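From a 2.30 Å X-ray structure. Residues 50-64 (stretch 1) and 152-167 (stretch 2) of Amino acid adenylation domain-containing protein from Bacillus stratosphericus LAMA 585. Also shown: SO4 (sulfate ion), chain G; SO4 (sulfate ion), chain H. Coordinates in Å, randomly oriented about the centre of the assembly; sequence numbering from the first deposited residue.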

# COMPACT_ATOMS: atom_id res chain seq x y z
N GLN A 50 -24.08 -24.70 21.45
CA GLN A 50 -24.49 -25.49 20.29
C GLN A 50 -25.96 -25.25 19.96
O GLN A 50 -26.32 -25.01 18.80
N GLY A 51 -26.82 -25.30 20.97
CA GLY A 51 -28.23 -25.02 20.74
C GLY A 51 -28.48 -23.58 20.32
O GLY A 51 -29.23 -23.32 19.38
N ASP A 52 -27.85 -22.63 21.02
CA ASP A 52 -27.94 -21.24 20.60
C ASP A 52 -27.49 -21.06 19.15
O ASP A 52 -28.16 -20.38 18.37
N ALA A 53 -26.37 -21.69 18.78
CA ALA A 53 -25.91 -21.60 17.39
C ALA A 53 -26.93 -22.20 16.44
O ALA A 53 -27.12 -21.69 15.32
N GLU A 54 -27.59 -23.28 16.85
CA GLU A 54 -28.62 -23.89 16.01
C GLU A 54 -29.84 -22.98 15.89
O GLU A 54 -30.47 -22.94 14.83
N ARG A 55 -30.17 -22.25 16.95
CA ARG A 55 -31.27 -21.29 16.86
C ARG A 55 -30.93 -20.18 15.88
O ARG A 55 -31.70 -19.88 14.96
N VAL A 56 -29.76 -19.56 16.05
CA VAL A 56 -29.33 -18.53 15.11
C VAL A 56 -29.31 -19.08 13.69
O VAL A 56 -29.64 -18.38 12.72
N LEU A 57 -28.93 -20.36 13.54
CA LEU A 57 -28.89 -20.96 12.21
C LEU A 57 -30.26 -20.96 11.55
O LEU A 57 -30.37 -20.81 10.33
N THR A 58 -31.32 -21.13 12.34
CA THR A 58 -32.67 -21.09 11.78
C THR A 58 -32.94 -19.75 11.11
O THR A 58 -33.49 -19.69 10.01
N GLY A 59 -32.57 -18.66 11.79
CA GLY A 59 -32.82 -17.34 11.23
C GLY A 59 -31.98 -17.06 10.00
O GLY A 59 -32.46 -16.48 9.03
N LEU A 60 -30.70 -17.47 10.03
CA LEU A 60 -29.84 -17.23 8.88
C LEU A 60 -30.36 -17.95 7.64
O LEU A 60 -30.39 -17.37 6.54
N ARG A 61 -30.79 -19.21 7.79
CA ARG A 61 -31.37 -19.92 6.66
C ARG A 61 -32.69 -19.31 6.24
O ARG A 61 -33.05 -19.35 5.06
N ALA A 62 -33.43 -18.72 7.18
CA ALA A 62 -34.66 -18.02 6.82
C ALA A 62 -34.37 -16.80 5.95
O ALA A 62 -35.21 -16.40 5.14
N LEU A 63 -33.19 -16.20 6.10
CA LEU A 63 -32.78 -15.07 5.29
C LEU A 63 -32.16 -15.49 3.96
O LEU A 63 -31.75 -14.62 3.19
N GLY A 64 -32.08 -16.79 3.68
CA GLY A 64 -31.63 -17.27 2.40
C GLY A 64 -30.19 -17.71 2.33
O GLY A 64 -29.72 -18.07 1.25
N ALA A 152 -30.07 -8.65 13.20
CA ALA A 152 -29.54 -8.80 14.55
C ALA A 152 -29.59 -10.26 14.98
O ALA A 152 -30.44 -11.03 14.52
N VAL A 153 -28.67 -10.62 15.87
CA VAL A 153 -28.55 -12.00 16.32
C VAL A 153 -29.51 -12.31 17.46
O VAL A 153 -30.14 -13.37 17.48
N GLU A 154 -29.63 -11.41 18.44
CA GLU A 154 -30.49 -11.67 19.60
C GLU A 154 -31.90 -12.11 19.20
O GLU A 154 -32.38 -13.12 19.73
N PRO A 155 -32.59 -11.42 18.29
CA PRO A 155 -33.90 -11.94 17.83
C PRO A 155 -33.86 -13.39 17.39
O PRO A 155 -34.86 -14.11 17.57
N MET A 156 -32.75 -13.85 16.81
CA MET A 156 -32.68 -15.23 16.34
C MET A 156 -32.56 -16.21 17.50
O MET A 156 -32.96 -17.38 17.36
N LEU A 157 -32.04 -15.77 18.65
CA LEU A 157 -31.89 -16.66 19.79
C LEU A 157 -33.23 -17.18 20.31
O LEU A 157 -33.23 -18.12 21.11
N THR A 158 -34.34 -16.60 19.87
CA THR A 158 -35.66 -17.03 20.31
C THR A 158 -36.32 -17.97 19.31
O THR A 158 -37.54 -18.16 19.35
N LEU A 159 -35.54 -18.56 18.41
CA LEU A 159 -36.08 -19.43 17.37
C LEU A 159 -35.88 -20.89 17.73
O LEU A 159 -35.14 -21.25 18.66
N GLU A 160 -36.57 -21.75 16.98
CA GLU A 160 -36.35 -23.19 17.08
C GLU A 160 -34.94 -23.54 16.62
O GLU A 160 -34.38 -22.90 15.73
N ARG A 161 -34.38 -24.58 17.23
CA ARG A 161 -33.06 -25.04 16.83
C ARG A 161 -33.13 -25.74 15.47
O ARG A 161 -34.02 -26.56 15.23
N ASP A 162 -32.20 -25.38 14.59
CA ASP A 162 -32.01 -26.07 13.32
C ASP A 162 -30.87 -27.07 13.51
O ASP A 162 -29.71 -26.68 13.61
N THR A 163 -31.22 -28.35 13.59
CA THR A 163 -30.26 -29.40 13.93
C THR A 163 -29.58 -30.00 12.70
O THR A 163 -28.79 -30.94 12.85
N ALA A 164 -29.86 -29.49 11.51
CA ALA A 164 -29.29 -30.04 10.28
C ALA A 164 -28.01 -29.27 9.94
O ALA A 164 -28.03 -28.28 9.21
N ALA A 165 -26.89 -29.74 10.47
CA ALA A 165 -25.60 -29.11 10.22
C ALA A 165 -25.08 -29.50 8.85
O ALA A 165 -25.02 -30.69 8.51
N HIS A 166 -24.71 -28.51 8.05
CA HIS A 166 -24.12 -28.78 6.75
C HIS A 166 -22.87 -29.63 6.91
O HIS A 166 -22.00 -29.29 7.72
N PRO A 167 -22.72 -30.73 6.17
CA PRO A 167 -21.52 -31.55 6.31
C PRO A 167 -20.33 -30.83 5.69
O PRO A 167 -20.32 -30.54 4.49

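Side-chain packing between residues 50-64, helical through 62, and residues 152-167; the contact buries 975 Å², both sides summed. The strongest polar cluster gathers around Arg61, whose CA-to-CB bond points toward the other stretch and whose side chain extends through m, t and t rotamers. Its NH1 forms a salt bridge with Asp162, 2.9 Å from OD1, and donates a hydrogen bond to Asp162 OD2 at 3.1 Å. The same guanidinium grips the carbonyl of Ala164 with two nitrogens, NH1 to Ala164 O at 2.8 Å and NH2 to Ala164 O at 2.9 Å; carboxylate and carbonyl both lie at its edge, where the N-H bonds point. Asp162 (chi1 t) points toward the helix and also steadies its own loop, since Ala164 N donates to Asp162 OD1 at 3.1 Å.

One turn back, Thr58 (chi1 m) points toward the loop and donates from OG1 to Glu160 O at 2.5 Å, a very short bond. Asp162 N donates to Glu54 O at 3.0 Å and nearly straight, so the loop backbone is tied directly to the helix backbone. Glu54 (m, t) also points in, and its OE2 accepts from Arg161 NH2 at 3.2 Å in a second salt bridge, longer than that of Arg61.

Arg55 and Arg161 run side by side, their CA atoms 4.2 Å apart. The CA-to-CB bond of Arg55 (m, t, t) points sideways to the other stretch, and its NH1 donates to Leu159 O at 3.3 Å, while Arg161 CG covers one face of its guanidinium, 3.5 Å from Arg55 NH1. The two positive charges come close, with Arg55 NH2 4.2 Å from Arg161 NE, and the sulfate of chain G, probably from the crystallisation liquor, provides negative charge beside both. Its O2 accepts from Arg55 NH1 at 2.7 Å and its O1 from the backbone Arg161 N at 2.9 Å; Arg161 NE adds a weak bond to O4 at 3.3 Å. The chain H sulfate is held more loosely, by a weak bond from Arg161 NH1 to O3 at 3.3 Å and another from Arg161 NH2 to O2 at 3.4 Å.

The apolar part of the contact centres on Met156, which points toward the helix in an extended m, t, t conformation. Its SD lies 3.8 Å from Val56 CG1, and its CE reaches 3.9 Å from both Leu60 CD2 and Leu63 CD1. Gly59 makes room for this chain: a CB there would clash with Met156 CG and crowd Leu159 CD1. In its absence, Leu159 (m, t) approaches until CD1 is 3.5 Å from Gly59 N. Val56 (t) also packs CG2 against Val153 CG1 at 3.9 Å and against Leu157 CD2 at 4.1 Å. Although the CA-to-CB bond of Leu157 points away, its m, t side chain bends back to the helix, setting its CD2 methyl against a carboxylate oxygen, Asp52 OD1, at 3.6 Å. Leu57 (t, p) points toward the loop, with CD2 3.9 Å from Asp162 CB.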

# COMPACT_ATOMS: atom_id res chain seq x y z
CB GLN A 50 -24.23 -26.98 20.55
CG GLN A 50 -24.39 -27.86 19.32
CD GLN A 50 -24.09 -29.32 19.61
OE1 GLN A 50 -24.22 -29.77 20.75
NE2 GLN A 50 -23.69 -30.06 18.59
CB ASP A 52 -27.11 -20.35 21.53
CG ASP A 52 -27.73 -20.22 22.90
OD1 ASP A 52 -28.97 -20.35 22.99
OD2 ASP A 52 -26.99 -20.00 23.89
CB ALA A 53 -24.56 -22.29 17.25
CB GLU A 54 -29.01 -25.26 16.57
CG GLU A 54 -27.97 -26.34 16.31
CD GLU A 54 -28.18 -27.58 17.15
OE1 GLU A 54 -27.44 -28.57 16.95
OE2 GLU A 54 -29.08 -27.57 18.02
CB ARG A 55 -31.59 -20.72 18.25
CG ARG A 55 -32.06 -21.77 19.26
CD ARG A 55 -32.52 -21.14 20.56
NE ARG A 55 -32.43 -22.08 21.68
CZ ARG A 55 -33.29 -23.07 21.90
NH1 ARG A 55 -34.32 -23.26 21.08
NH2 ARG A 55 -33.13 -23.88 22.94
CB VAL A 56 -27.97 -17.95 15.52
CG1 VAL A 56 -27.46 -16.98 14.46
CG2 VAL A 56 -28.07 -17.26 16.86
CB LEU A 57 -28.34 -22.39 12.29
CG LEU A 57 -28.36 -23.20 11.00
CD1 LEU A 57 -27.50 -22.55 9.92
CD2 LEU A 57 -27.90 -24.63 11.27
CB THR A 58 -33.71 -21.37 12.86
OG1 THR A 58 -33.55 -22.70 13.36
CG2 THR A 58 -35.12 -21.19 12.30
CB LEU A 60 -28.41 -17.68 9.19
CG LEU A 60 -27.71 -16.93 10.33
CD1 LEU A 60 -26.32 -17.47 10.56
CD2 LEU A 60 -27.67 -15.43 10.05
CB ARG A 61 -31.53 -21.40 7.00
CG ARG A 61 -30.23 -22.18 6.88
CD ARG A 61 -30.35 -23.61 7.38
NE ARG A 61 -29.15 -24.38 7.06
CZ ARG A 61 -28.80 -25.52 7.66
NH1 ARG A 61 -29.55 -26.02 8.63
NH2 ARG A 61 -27.69 -26.14 7.29
CB ALA A 62 -35.42 -17.60 8.08
CB LEU A 63 -31.80 -14.19 6.07
CG LEU A 63 -32.39 -13.57 7.33
CD1 LEU A 63 -31.32 -12.92 8.20
CD2 LEU A 63 -33.47 -12.56 6.97
CB ALA A 152 -30.31 -7.93 15.54
CB VAL A 153 -27.09 -12.29 16.71
CG1 VAL A 153 -27.00 -13.53 17.58
CG2 VAL A 153 -26.22 -12.43 15.47
CB GLU A 154 -30.54 -10.43 20.50
CG GLU A 154 -29.23 -10.13 21.22
CD GLU A 154 -28.32 -9.21 20.42
OE1 GLU A 154 -28.50 -9.11 19.19
OE2 GLU A 154 -27.41 -8.59 21.02
CB PRO A 155 -34.24 -11.00 16.66
CG PRO A 155 -33.49 -9.75 16.94
CD PRO A 155 -32.22 -10.17 17.61
CB MET A 156 -31.49 -15.40 15.39
CG MET A 156 -31.52 -14.48 14.19
SD MET A 156 -30.07 -14.62 13.11
CE MET A 156 -30.40 -13.32 11.94
CB LEU A 157 -31.15 -15.95 20.93
CG LEU A 157 -29.62 -16.00 20.91
CD1 LEU A 157 -29.06 -15.28 22.12
CD2 LEU A 157 -29.12 -17.44 20.87
CB THR A 158 -36.56 -15.81 20.55
OG1 THR A 158 -37.03 -15.30 19.30
CG2 THR A 158 -35.80 -14.72 21.28
CB LEU A 159 -35.43 -19.11 16.03
CG LEU A 159 -35.68 -17.71 15.47
CD1 LEU A 159 -34.97 -17.55 14.13
CD2 LEU A 159 -37.17 -17.46 15.34
CB GLU A 160 -37.38 -23.94 16.24
CG GLU A 160 -38.19 -24.97 17.00
CD GLU A 160 -39.03 -25.85 16.09
OE1 GLU A 160 -38.47 -26.38 15.10
OE2 GLU A 160 -40.24 -26.00 16.35
CB ARG A 161 -32.49 -26.00 17.88
CG ARG A 161 -32.15 -25.33 19.19
CD ARG A 161 -31.56 -26.31 20.20
NE ARG A 161 -32.51 -27.35 20.61
CZ ARG A 161 -32.45 -28.63 20.24
NH1 ARG A 161 -33.37 -29.48 20.68
NH2 ARG A 161 -31.47 -29.08 19.46
CB ASP A 162 -31.69 -25.08 12.20
CG ASP A 162 -31.78 -25.71 10.82
OD1 ASP A 162 -31.46 -26.91 10.69
OD2 ASP A 162 -32.18 -25.00 9.87
CB THR A 163 -30.96 -30.51 14.71
OG1 THR A 163 -31.95 -31.13 13.88
CG2 THR A 163 -31.62 -29.96 15.97
CB ALA A 164 -30.31 -29.97 9.14
CB ALA A 165 -24.59 -29.49 11.30
CB HIS A 166 -23.78 -27.47 6.04
CG HIS A 166 -23.18 -27.66 4.68
ND1 HIS A 166 -21.82 -27.80 4.49
CD2 HIS A 166 -23.74 -27.71 3.45
CE1 HIS A 166 -21.57 -27.94 3.20
NE2 HIS A 166 -22.72 -27.89 2.55
CB PRO A 167 -21.87 -32.83 5.55
CG PRO A 167 -22.80 -32.36 4.48
CD PRO A 167 -23.57 -31.19 5.05
S SO4 G . -35.97 -26.07 20.51
O1 SO4 G . -35.01 -26.33 19.49
O2 SO4 G . -36.47 -24.73 20.36
O3 SO4 G . -37.06 -27.00 20.34
O4 SO4 G . -35.33 -26.22 21.81
S SO4 H . -31.92 -32.94 19.30
O1 SO4 H . -32.02 -34.30 18.82
O2 SO4 H . -30.67 -32.37 18.89
O3 SO4 H . -33.01 -32.16 18.75
O4 SO4 H . -31.95 -32.96 20.73